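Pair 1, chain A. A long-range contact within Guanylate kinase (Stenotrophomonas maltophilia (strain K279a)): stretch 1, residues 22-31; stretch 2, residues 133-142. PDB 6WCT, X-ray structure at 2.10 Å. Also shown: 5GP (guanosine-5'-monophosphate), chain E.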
# COMPACT_ATOMS: atom_id res chain seq x y z
N GLY A 22 11.97 10.16 -8.88
CA GLY A 22 11.54 9.90 -7.53
C GLY A 22 10.03 9.86 -7.39
O GLY A 22 9.29 10.40 -8.21
N THR A 23 9.57 9.18 -6.34
CA THR A 23 8.15 9.13 -6.02
C THR A 23 7.76 10.27 -5.09
O THR A 23 8.48 10.62 -4.15
CB THR A 23 7.77 7.79 -5.40
OG1 THR A 23 8.23 6.74 -6.25
CG2 THR A 23 6.26 7.67 -5.22
N LEU A 24 6.59 10.84 -5.35
CA LEU A 24 6.04 11.94 -4.58
C LEU A 24 4.98 11.41 -3.62
O LEU A 24 4.07 10.68 -4.03
CB LEU A 24 5.44 13.00 -5.51
CG LEU A 24 5.04 14.34 -4.90
CD1 LEU A 24 6.22 14.95 -4.11
CD2 LEU A 24 4.61 15.29 -6.02
N TYR A 25 5.15 11.73 -2.35
CA TYR A 25 4.26 11.30 -1.27
C TYR A 25 3.57 12.52 -0.68
O TYR A 25 4.19 13.58 -0.55
CB TYR A 25 5.04 10.58 -0.17
CG TYR A 25 5.71 9.32 -0.66
CD1 TYR A 25 5.01 8.11 -0.68
CD2 TYR A 25 7.00 9.34 -1.15
CE1 TYR A 25 5.61 6.95 -1.13
CE2 TYR A 25 7.61 8.18 -1.61
CZ TYR A 25 6.90 6.99 -1.59
OH TYR A 25 7.49 5.83 -2.06
N ILE A 26 2.28 12.38 -0.36
CA ILE A 26 1.55 13.41 0.38
C ILE A 26 0.99 12.78 1.64
O ILE A 26 0.33 11.73 1.56
CB ILE A 26 0.42 14.04 -0.45
CG1 ILE A 26 0.95 14.67 -1.72
CG2 ILE A 26 -0.31 15.10 0.38
CD1 ILE A 26 -0.13 15.37 -2.53
N VAL A 27 1.25 13.40 2.78
CA VAL A 27 0.63 13.01 4.04
C VAL A 27 -0.13 14.24 4.55
O VAL A 27 0.47 15.28 4.84
CB VAL A 27 1.64 12.53 5.09
CG1 VAL A 27 0.91 12.17 6.37
CG2 VAL A 27 2.47 11.38 4.58
N ALA A 28 -1.46 14.11 4.65
CA ALA A 28 -2.30 15.20 5.10
C ALA A 28 -2.98 14.83 6.40
O ALA A 28 -3.26 13.66 6.67
CB ALA A 28 -3.36 15.53 4.08
N ALA A 29 -3.30 15.85 7.17
CA ALA A 29 -3.94 15.70 8.47
C ALA A 29 -4.25 17.09 8.98
O ALA A 29 -3.46 18.02 8.74
CB ALA A 29 -3.02 14.98 9.46
N PRO A 30 -5.34 17.28 9.72
CA PRO A 30 -5.49 18.55 10.42
C PRO A 30 -4.36 18.68 11.42
O PRO A 30 -3.88 17.69 11.98
CB PRO A 30 -6.85 18.41 11.12
CG PRO A 30 -7.02 16.91 11.32
CD PRO A 30 -6.38 16.30 10.08
N SER A 31 -3.95 19.92 11.68
CA SER A 31 -2.95 20.17 12.71
C SER A 31 -3.47 19.66 14.05
O SER A 31 -4.67 19.71 14.33
CB SER A 31 -2.62 21.65 12.79
OG SER A 31 -1.84 22.05 11.68
N GLY A 133 1.07 9.79 -10.33
CA GLY A 133 1.22 8.65 -9.46
C GLY A 133 1.56 8.98 -8.02
O GLY A 133 2.16 8.15 -7.33
N THR A 134 1.21 10.18 -7.57
CA THR A 134 1.49 10.57 -6.19
C THR A 134 0.79 9.63 -5.23
O THR A 134 -0.36 9.24 -5.44
CB THR A 134 1.02 12.01 -5.95
OG1 THR A 134 1.74 12.90 -6.82
CG2 THR A 134 1.29 12.43 -4.55
N VAL A 135 1.48 9.24 -4.17
CA VAL A 135 0.92 8.38 -3.13
C VAL A 135 0.43 9.29 -2.01
O VAL A 135 1.23 9.99 -1.39
CB VAL A 135 1.96 7.37 -2.62
CG1 VAL A 135 1.40 6.57 -1.41
CG2 VAL A 135 2.37 6.43 -3.72
N THR A 136 -0.88 9.27 -1.72
CA THR A 136 -1.46 10.24 -0.78
C THR A 136 -2.08 9.52 0.41
O THR A 136 -2.78 8.52 0.24
CB THR A 136 -2.50 11.12 -1.48
OG1 THR A 136 -3.60 10.32 -1.89
CG2 THR A 136 -1.90 11.81 -2.76
N VAL A 137 -1.80 10.02 1.62
CA VAL A 137 -2.22 9.41 2.88
C VAL A 137 -2.90 10.46 3.75
O VAL A 137 -2.39 11.58 3.89
CB VAL A 137 -1.01 8.83 3.65
CG1 VAL A 137 -1.49 8.13 4.94
CG2 VAL A 137 -0.15 7.91 2.75
N PHE A 138 -4.02 10.10 4.38
CA PHE A 138 -4.66 11.01 5.32
C PHE A 138 -4.60 10.41 6.72
O PHE A 138 -4.86 9.22 6.91
CB PHE A 138 -6.13 11.30 4.97
CG PHE A 138 -6.62 12.61 5.54
CD1 PHE A 138 -7.09 12.69 6.84
CD2 PHE A 138 -6.58 13.77 4.78
CE1 PHE A 138 -7.52 13.90 7.36
CE2 PHE A 138 -7.01 14.98 5.30
CZ PHE A 138 -7.47 15.05 6.59
N ILE A 139 -4.25 11.25 7.70
CA ILE A 139 -4.13 10.79 9.08
C ILE A 139 -5.24 11.46 9.87
O ILE A 139 -5.38 12.69 9.86
CB ILE A 139 -2.74 11.08 9.67
CG1 ILE A 139 -1.68 10.32 8.84
CG2 ILE A 139 -2.68 10.68 11.13
CD1 ILE A 139 -0.26 10.39 9.36
N LEU A 140 -6.06 10.63 10.52
CA LEU A 140 -7.18 11.06 11.32
C LEU A 140 -6.83 10.95 12.79
O LEU A 140 -6.10 10.03 13.18
CB LEU A 140 -8.43 10.22 11.05
CG LEU A 140 -9.09 10.34 9.66
CD1 LEU A 140 -10.32 9.44 9.58
CD2 LEU A 140 -9.46 11.78 9.36
N PRO A 141 -7.31 11.90 13.59
CA PRO A 141 -7.19 11.78 15.04
C PRO A 141 -8.14 10.73 15.56
O PRO A 141 -9.15 10.41 14.92
CB PRO A 141 -7.58 13.19 15.53
CG PRO A 141 -8.51 13.69 14.49
CD PRO A 141 -7.95 13.16 13.18
N PRO A 142 -7.85 10.14 16.72
CA PRO A 142 -8.76 9.11 17.28
C PRO A 142 -10.05 9.68 17.85
O PRO A 142 -10.92 8.89 18.25
CB PRO A 142 -7.90 8.44 18.36
CG PRO A 142 -6.97 9.53 18.80
CD PRO A 142 -6.67 10.35 17.57
P 5GP E . -0.90 24.86 10.19
O1P 5GP E . 0.58 24.63 10.35
O2P 5GP E . -1.74 24.57 11.43
O3P 5GP E . -1.27 26.22 9.65
O5' 5GP E . -1.40 23.89 9.06
C5' 5GP E . -2.63 24.13 8.40
C4' 5GP E . -2.76 23.22 7.22
O4' 5GP E . -1.93 23.73 6.14
C3' 5GP E . -2.29 21.77 7.47
O3' 5GP E . -3.20 20.85 6.88
C2' 5GP E . -0.98 21.70 6.70
O2' 5GP E . -0.63 20.41 6.24
C1' 5GP E . -1.27 22.64 5.55
N9 5GP E . -0.08 23.11 4.85
C8 5GP E . 1.19 23.17 5.37
N7 5GP E . 2.09 23.44 4.47
C5 5GP E . 1.38 23.58 3.29
C6 5GP E . 1.81 23.81 1.97
O6 5GP E . 2.97 23.95 1.60
N1 5GP E . 0.76 23.83 1.07
C2 5GP E . -0.56 23.64 1.39
N2 5GP E . -1.44 23.66 0.39
N3 5GP E . -0.98 23.42 2.63
C4 5GP E . 0.03 23.39 3.52
O HOH W 1 4.93 10.01 -7.44

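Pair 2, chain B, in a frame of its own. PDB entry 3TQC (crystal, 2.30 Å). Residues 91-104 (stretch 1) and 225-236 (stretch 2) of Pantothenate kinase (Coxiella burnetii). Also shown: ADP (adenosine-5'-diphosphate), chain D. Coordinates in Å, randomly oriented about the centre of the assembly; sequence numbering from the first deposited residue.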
# COMPACT_ATOMS: atom_id res chain seq x y z
N VAL B 91 12.69 -5.19 11.71
CA VAL B 91 11.54 -4.64 12.36
C VAL B 91 10.43 -5.70 12.19
O VAL B 91 10.60 -6.64 11.40
CB VAL B 91 11.12 -3.30 11.71
CG1 VAL B 91 12.11 -2.22 12.05
CG2 VAL B 91 10.99 -3.45 10.23
N PRO B 92 9.31 -5.55 12.91
CA PRO B 92 8.28 -6.59 12.87
C PRO B 92 7.52 -6.62 11.55
O PRO B 92 7.39 -5.61 10.86
CB PRO B 92 7.33 -6.19 14.02
CG PRO B 92 8.13 -5.27 14.89
CD PRO B 92 8.97 -4.50 13.88
N TYR B 93 7.07 -7.80 11.20
CA TYR B 93 6.15 -7.98 10.11
C TYR B 93 4.77 -7.66 10.66
O TYR B 93 4.40 -8.18 11.69
CB TYR B 93 6.22 -9.42 9.63
CG TYR B 93 5.55 -9.63 8.31
CD1 TYR B 93 6.26 -9.54 7.13
CD2 TYR B 93 4.19 -9.93 8.24
CE1 TYR B 93 5.64 -9.72 5.92
CE2 TYR B 93 3.57 -10.10 7.04
CZ TYR B 93 4.30 -10.02 5.88
OH TYR B 93 3.68 -10.19 4.67
N ILE B 94 4.02 -6.78 10.00
CA ILE B 94 2.72 -6.36 10.50
C ILE B 94 1.61 -6.81 9.58
O ILE B 94 1.62 -6.48 8.39
CB ILE B 94 2.62 -4.85 10.68
CG1 ILE B 94 3.74 -4.34 11.59
CG2 ILE B 94 1.27 -4.49 11.26
CD1 ILE B 94 3.47 -2.96 12.19
N ILE B 95 0.66 -7.54 10.13
CA ILE B 95 -0.46 -8.07 9.38
C ILE B 95 -1.72 -7.30 9.80
O ILE B 95 -2.06 -7.25 10.97
CB ILE B 95 -0.66 -9.56 9.67
CG1 ILE B 95 0.56 -10.36 9.21
CG2 ILE B 95 -1.92 -10.10 8.99
CD1 ILE B 95 0.58 -11.81 9.79
N GLY B 96 -2.41 -6.71 8.83
CA GLY B 96 -3.61 -5.93 9.10
C GLY B 96 -4.83 -6.81 9.05
O GLY B 96 -4.92 -7.70 8.21
N ILE B 97 -5.76 -6.60 9.98
CA ILE B 97 -7.04 -7.28 9.91
C ILE B 97 -8.15 -6.24 9.97
O ILE B 97 -8.27 -5.50 10.95
CB ILE B 97 -7.23 -8.28 11.02
CG1 ILE B 97 -6.13 -9.33 11.02
CG2 ILE B 97 -8.58 -9.01 10.85
CD1 ILE B 97 -6.38 -10.39 12.05
N ALA B 98 -8.92 -6.16 8.89
CA ALA B 98 -9.97 -5.17 8.74
C ALA B 98 -11.31 -5.89 8.53
O ALA B 98 -11.34 -7.10 8.31
CB ALA B 98 -9.66 -4.27 7.57
N GLY B 99 -12.39 -5.14 8.59
CA GLY B 99 -13.72 -5.69 8.45
C GLY B 99 -14.69 -4.90 9.31
O GLY B 99 -14.28 -4.08 10.13
N SER B 100 -15.99 -5.15 9.09
CA SER B 100 -17.06 -4.47 9.80
C SER B 100 -16.96 -4.67 11.29
O SER B 100 -16.35 -5.63 11.75
CB SER B 100 -18.41 -5.03 9.35
OG SER B 100 -19.46 -4.63 10.21
N VAL B 101 -17.61 -3.79 12.03
CA VAL B 101 -17.91 -4.05 13.42
C VAL B 101 -18.66 -5.39 13.48
O VAL B 101 -19.56 -5.63 12.68
CB VAL B 101 -18.81 -2.93 14.03
CG1 VAL B 101 -19.18 -3.26 15.50
CG2 VAL B 101 -18.14 -1.54 13.92
N ALA B 102 -18.26 -6.26 14.41
CA ALA B 102 -18.94 -7.53 14.68
C ALA B 102 -18.75 -8.62 13.63
O ALA B 102 -19.44 -9.63 13.65
CB ALA B 102 -20.42 -7.31 14.93
N VAL B 103 -17.81 -8.43 12.71
CA VAL B 103 -17.59 -9.41 11.66
C VAL B 103 -16.64 -10.51 12.17
O VAL B 103 -16.58 -11.60 11.62
CB VAL B 103 -17.03 -8.75 10.39
CG1 VAL B 103 -15.56 -8.46 10.52
CG2 VAL B 103 -17.29 -9.63 9.17
N GLY B 104 -15.90 -10.20 13.22
CA GLY B 104 -15.06 -11.20 13.86
C GLY B 104 -13.57 -10.95 13.76
O GLY B 104 -12.79 -11.88 13.82
N ASP B 225 0.72 1.90 4.85
CA ASP B 225 2.14 2.09 4.59
C ASP B 225 3.02 1.53 5.70
O ASP B 225 4.24 1.41 5.52
CB ASP B 225 2.45 3.55 4.32
CG ASP B 225 1.72 4.08 3.08
OD1 ASP B 225 1.07 5.14 3.17
OD2 ASP B 225 1.79 3.44 2.03
N PHE B 226 2.41 1.13 6.82
CA PHE B 226 3.14 0.53 7.93
C PHE B 226 2.87 -0.93 8.14
O PHE B 226 3.38 -1.54 9.10
CB PHE B 226 2.87 1.30 9.20
CG PHE B 226 3.39 2.67 9.16
CD1 PHE B 226 2.55 3.74 8.97
CD2 PHE B 226 4.75 2.89 9.26
CE1 PHE B 226 3.05 5.02 8.91
CE2 PHE B 226 5.26 4.15 9.20
CZ PHE B 226 4.40 5.23 9.03
N PHE B 227 2.10 -1.54 7.26
CA PHE B 227 1.93 -2.97 7.33
C PHE B 227 2.30 -3.67 6.04
O PHE B 227 2.42 -3.05 4.99
CB PHE B 227 0.55 -3.38 7.90
CG PHE B 227 -0.64 -3.01 7.06
CD1 PHE B 227 -0.77 -3.43 5.74
CD2 PHE B 227 -1.70 -2.32 7.63
CE1 PHE B 227 -1.93 -3.14 4.98
CE2 PHE B 227 -2.85 -2.00 6.88
CZ PHE B 227 -2.96 -2.42 5.56
N ASP B 228 2.48 -4.98 6.16
CA ASP B 228 3.02 -5.79 5.08
C ASP B 228 1.98 -6.63 4.36
O ASP B 228 2.15 -7.00 3.20
CB ASP B 228 4.08 -6.69 5.71
CG ASP B 228 5.18 -5.90 6.35
OD1 ASP B 228 6.08 -5.49 5.59
OD2 ASP B 228 5.14 -5.67 7.58
N PHE B 229 0.89 -6.93 5.05
CA PHE B 229 -0.11 -7.86 4.57
C PHE B 229 -1.40 -7.50 5.27
O PHE B 229 -1.38 -7.13 6.44
CB PHE B 229 0.32 -9.26 4.96
CG PHE B 229 -0.47 -10.34 4.30
CD1 PHE B 229 0.04 -11.02 3.21
CD2 PHE B 229 -1.71 -10.72 4.79
CE1 PHE B 229 -0.69 -12.04 2.60
CE2 PHE B 229 -2.44 -11.73 4.19
CZ PHE B 229 -1.94 -12.39 3.10
N SER B 230 -2.52 -7.63 4.59
CA SER B 230 -3.80 -7.37 5.24
C SER B 230 -4.83 -8.41 4.87
O SER B 230 -4.86 -8.89 3.74
CB SER B 230 -4.33 -5.99 4.86
OG SER B 230 -4.38 -5.89 3.46
N LEU B 231 -5.65 -8.74 5.86
CA LEU B 231 -6.80 -9.62 5.71
C LEU B 231 -8.01 -8.74 5.85
O LEU B 231 -8.04 -7.86 6.70
CB LEU B 231 -6.88 -10.65 6.83
CG LEU B 231 -5.93 -11.83 6.93
CD1 LEU B 231 -4.54 -11.40 7.38
CD2 LEU B 231 -6.51 -12.83 7.92
N PHE B 232 -9.03 -8.98 5.05
CA PHE B 232 -10.31 -8.34 5.26
C PHE B 232 -11.30 -9.47 5.56
O PHE B 232 -11.38 -10.42 4.80
CB PHE B 232 -10.73 -7.53 4.04
CG PHE B 232 -12.01 -6.74 4.24
CD1 PHE B 232 -11.96 -5.38 4.49
CD2 PHE B 232 -13.24 -7.35 4.12
CE1 PHE B 232 -13.12 -4.66 4.64
CE2 PHE B 232 -14.40 -6.64 4.27
CZ PHE B 232 -14.34 -5.28 4.54
N VAL B 233 -12.00 -9.37 6.69
CA VAL B 233 -13.05 -10.34 7.02
C VAL B 233 -14.39 -9.77 6.55
O VAL B 233 -14.76 -8.65 6.90
CB VAL B 233 -13.06 -10.64 8.53
CG1 VAL B 233 -14.15 -11.67 8.85
CG2 VAL B 233 -11.65 -11.11 8.97
N ASP B 234 -15.11 -10.54 5.73
CA ASP B 234 -16.28 -10.07 4.98
C ASP B 234 -17.46 -10.98 5.25
O ASP B 234 -17.30 -12.18 5.48
CB ASP B 234 -15.95 -10.06 3.48
CG ASP B 234 -17.03 -9.36 2.62
OD1 ASP B 234 -17.53 -8.26 2.98
OD2 ASP B 234 -17.36 -9.90 1.54
N ALA B 235 -18.64 -10.41 5.19
CA ALA B 235 -19.86 -11.19 5.27
C ALA B 235 -20.99 -10.28 4.84
O ALA B 235 -20.81 -9.06 4.79
CB ALA B 235 -20.09 -11.73 6.68
N GLN B 236 -22.13 -10.87 4.52
CA GLN B 236 -23.29 -10.08 4.16
C GLN B 236 -23.64 -9.16 5.32
O GLN B 236 -23.54 -9.55 6.47
CB GLN B 236 -24.48 -10.97 3.79
CG GLN B 236 -24.34 -11.67 2.43
CD GLN B 236 -25.68 -11.90 1.73
OE1 GLN B 236 -25.99 -13.02 1.30
NE2 GLN B 236 -26.48 -10.84 1.62
PB ADP D . -15.08 -7.61 15.76
O1B ADP D . -13.80 -7.76 16.52
O2B ADP D . -14.89 -7.50 14.28
O3B ADP D . -16.03 -6.56 16.31
PA ADP D . -15.62 -10.04 17.12
O1A ADP D . -14.29 -10.67 16.79
O2A ADP D . -15.88 -9.44 18.46
O3A ADP D . -15.94 -8.94 15.99
O5' ADP D . -16.76 -11.12 16.87
C5' ADP D . -18.10 -10.73 16.65
C4' ADP D . -19.03 -11.78 17.22
O4' ADP D . -18.99 -12.96 16.43
C3' ADP D . -18.62 -12.21 18.62
O3' ADP D . -19.81 -12.47 19.37
C2' ADP D . -17.81 -13.47 18.43
O2' ADP D . -17.98 -14.37 19.51
C1' ADP D . -18.39 -14.04 17.15
N9 ADP D . -17.40 -14.69 16.27
C8 ADP D . -16.38 -14.07 15.66
N7 ADP D . -15.68 -14.94 14.90
C5 ADP D . -16.27 -16.13 15.03
C6 ADP D . -16.01 -17.46 14.48
N6 ADP D . -14.95 -17.63 13.64
N1 ADP D . -16.84 -18.45 14.84
C2 ADP D . -17.88 -18.26 15.69
N3 ADP D . -18.17 -17.05 16.22
C4 ADP D . -17.40 -15.97 15.93
O HOH W 2 -16.61 -6.74 6.99

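Two parallel strands lie side by side in both pairs, their N-to-C directions 14° apart in pair 1 and 18° in pair 2, and 14 central residues superpose with an RMSD of 0.5 Å. The hydrogen-bond ladder is shared. In pair 1, Ile26(A) N donates to Val135(A) O (2.8 Å), Val137(A) N to Ile26(A) O (2.7 Å), Ala28(A) N to Val137(A) O (2.8 Å) and Ile139(A) N to Ala28(A) O (2.8 Å). The matched rungs of pair 2 are Gly96(B) N to Phe229(B) O (2.6 Å), Leu231(B) N to Gly96(B) O (2.7 Å), Ala98(B) N to Leu231(B) O (2.9 Å) and Val233(B) N to Ala98(B) O (2.9 Å).

The first rung differs. In pair 1, Val135(A) N donates to Leu24(A) O at 3.0 Å; in pair 2 the matching bond, Phe229(B) N to Ile94(B) O, is weak at 3.4 Å, and Asp228(B) N reaches the same Ile94(B) O at 2.8 Å. Asp228(B) OD2 also accepts from Ile94(B) N (2.9 Å), while its CB lies over the face of the Tyr93(B) ring, 3.3 Å from CZ. The matched Thr134(A) instead brings CG2 to 3.6 Å from Ile26(A) CG1.

On the sheet face carrying Tyr25(A) and Val27(A), Tyr25(A) CD1 meets Val135(A) CB at 3.7 Å. Pair 2 places Ile95(B) and Phe229(B) here, so the aromatic residue changes strand; Ile95(B) CG2 approaches Phe229(B) CD2 only to 4.3 Å but Leu231(B) CD1 to 3.3 Å. Farther along, Val27(A) CG1 touches Ile139(A) CD1 (3.7 Å), and the matched Ile97(B) CG2 and Val233(B) CG2 stand 4.2 Å apart: the longer side chain has swapped strands.

On the other face, Ile26(A) packs CB against Thr136(A) CG2 (4.0 Å). Its match is Gly96(B), whose CA pairs with that of Ser230(B) at 4.1 Å; a CB there would come within 3.2 Å of Phe227(B) CE2, so that ring occupies space beside the glycine. Next comes the closest agreement in side chains: Ala28(A) CB to Phe138(A) CD2 is 3.7 Å, and Ala98(B) CB to Phe232(B) CD1 is 4.0 Å. Each small alanine leaves its strand open to the phenylalanine, which spreads one ring face under the alanine carbonyl and the next CA, Ala29(A) or Gly99(B).

Beyond, Ala29(A) CB packs on Ile139(A) CB (3.9 Å). Gly99(B) has phi 147°, and a CB would clash with Val233(B) O; a water links that oxygen (2.7 Å) to Ser100(B) N (2.7 Å).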